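Local coordinates for putative type VI secretion protein (Escherichia coli, PDB 6SKI) that probably hydrolyses phospholipids as a toxic effector of the type VI secretion system, carried on the VgrG spike, at residues A[75-79]-A[519-523]. Sequence-based numbering, arbitrary orientation.
Sequences AQSCE and NKAFV
A helix lying on one strand of a two-stranded antiparallel sheet brings Ala75, Gln76 and Glu79 of helix 72-85 against Lys520 and Phe522. The short axes of helix 75-79 and strand 521-523 approach to 9.4 Å at 64°. Phe522 buries the largest area of any residue here, 88 Å². With its CG beside the backbone N (chi1 -74°), the ring lies against the helix backbone: Ala75 C sits 4.2 Å above the ring centre, and Gln76 N is over the same face, nearer the rim. The methyl CB of Ala75 meets Phe522 CD1 at 3.4 Å. Glu79 comes to the ring edge instead, its OE1 3.7 Å from Phe522 CE2 and the carboxylate plane turned 69° from the ring. Ile494 and Ser496, the latter in the partner strand 495-497, also touch Phe522. Beyond the ring, Lys520 bends at chi3 and arrives from the direction opposite to Glu79, pairing with its carboxylate. The backbone O of Lys520 accepts a hydrogen bond from Gln72 NE2, a second tie to helix 72-85. In the salt bridge, Lys520 NZ donates to Glu79 OE2 at 2.8 Å, nearly in line with the acceptor's C-O bond.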
loop_
_atom_site.group_PDB
_atom_site.type_symbol
_atom_site.label_atom_id
_atom_site.label_comp_id
_atom_site.label_asym_id
_atom_site.label_seq_id
_atom_site.Cartn_x
_atom_site.Cartn_y
_atom_site.Cartn_z
ATOM N N ALA A 75 -8.085 -4.962 -31.333
ATOM C CA ALA A 75 -8.227 -4.330 -30.027
ATOM C C ALA A 75 -9.466 -3.445 -29.972
ATOM O O ALA A 75 -10.199 -3.447 -28.973
ATOM C CB ALA A 75 -6.972 -3.529 -29.701
ATOM N N GLN A 76 -9.727 -2.688 -31.039
ATOM C CA GLN A 76 -10.946 -1.892 -31.068
ATOM C C GLN A 76 -12.179 -2.781 -31.137
ATOM O O GLN A 76 -13.222 -2.439 -30.567
ATOM C CB GLN A 76 -10.918 -0.918 -32.242
ATOM C CG GLN A 76 -12.156 -0.055 -32.337
ATOM C CD GLN A 76 -12.216 0.981 -31.239
ATOM O OE1 GLN A 76 -13.147 1.001 -30.436
ATOM N NE2 GLN A 76 -11.220 1.854 -31.198
ATOM N N SER A 77 -12.071 -3.939 -31.787
ATOM C CA SER A 77 -13.181 -4.881 -31.778
ATOM C C SER A 77 -13.401 -5.475 -30.396
ATOM O O SER A 77 -14.546 -5.721 -30.013
ATOM C CB SER A 77 -12.941 -5.993 -32.798
ATOM O OG SER A 77 -12.641 -5.462 -34.075
ATOM N N CYS A 78 -12.330 -5.699 -29.633
ATOM C CA CYS A 78 -12.478 -6.149 -28.252
ATOM C C CYS A 78 -13.182 -5.097 -27.409
ATOM O O CYS A 78 -14.071 -5.419 -26.609
ATOM C CB CYS A 78 -11.109 -6.467 -27.651
ATOM S SG CYS A 78 -10.296 -7.939 -28.296
ATOM N N GLU A 79 -12.789 -3.832 -27.573
ATOM C CA GLU A 79 -13.458 -2.754 -26.851
ATOM C C GLU A 79 -14.934 -2.677 -27.216
ATOM O O GLU A 79 -15.791 -2.523 -26.337
ATOM C CB GLU A 79 -12.771 -1.421 -27.136
ATOM C CG GLU A 79 -13.433 -0.244 -26.451
ATOM C CD GLU A 79 -12.472 0.887 -26.169
ATOM O OE1 GLU A 79 -11.784 0.838 -25.128
ATOM O OE2 GLU A 79 -12.405 1.827 -26.987
ATOM N N ASN A 519 -5.041 8.943 -31.544
ATOM C CA ASN A 519 -5.071 7.492 -31.587
ATOM C C ASN A 519 -5.454 6.930 -30.223
ATOM O O ASN A 519 -5.499 7.642 -29.217
ATOM C CB ASN A 519 -3.714 6.933 -32.002
ATOM C CG ASN A 519 -2.688 7.023 -30.894
ATOM O OD1 ASN A 519 -2.683 7.977 -30.120
ATOM N ND2 ASN A 519 -1.822 6.023 -30.801
ATOM N N LYS A 520 -5.730 5.631 -30.198
ATOM C CA LYS A 520 -5.986 4.912 -28.962
ATOM C C LYS A 520 -5.028 3.736 -28.859
ATOM O O LYS A 520 -4.914 2.938 -29.794
ATOM C CB LYS A 520 -7.436 4.432 -28.891
ATOM C CG LYS A 520 -8.330 5.338 -28.066
ATOM C CD LYS A 520 -9.683 4.706 -27.803
ATOM C CE LYS A 520 -10.322 4.222 -29.087
ATOM N NZ LYS A 520 -11.747 3.853 -28.880
ATOM N N ALA A 521 -4.341 3.638 -27.728
ATOM C CA ALA A 521 -3.476 2.517 -27.410
ATOM C C ALA A 521 -4.190 1.629 -26.406
ATOM O O ALA A 521 -4.780 2.121 -25.441
ATOM C CB ALA A 521 -2.138 2.989 -26.839
ATOM N N PHE A 522 -4.122 0.321 -26.627
ATOM C CA PHE A 522 -4.969 -0.637 -25.933
ATOM C C PHE A 522 -4.130 -1.531 -25.036
ATOM O O PHE A 522 -3.100 -2.061 -25.464
ATOM C CB PHE A 522 -5.759 -1.469 -26.939
ATOM C CG PHE A 522 -6.874 -0.714 -27.592
ATOM C CD1 PHE A 522 -6.728 -0.203 -28.867
ATOM C CD2 PHE A 522 -8.071 -0.516 -26.932
ATOM C CE1 PHE A 522 -7.749 0.493 -29.465
ATOM C CE2 PHE A 522 -9.096 0.178 -27.530
ATOM C CZ PHE A 522 -8.934 0.682 -28.797
ATOM N N VAL A 523 -4.578 -1.691 -23.796
ATOM C CA VAL A 523 -3.900 -2.497 -22.790
ATOM C C VAL A 523 -4.913 -3.451 -22.177
ATOM O O VAL A 523 -6.104 -3.136 -22.096
ATOM C CB VAL A 523 -3.253 -1.613 -21.703
ATOM C CG1 VAL A 523 -4.307 -0.778 -21.006
ATOM C CG2 VAL A 523 -2.480 -2.450 -20.705
#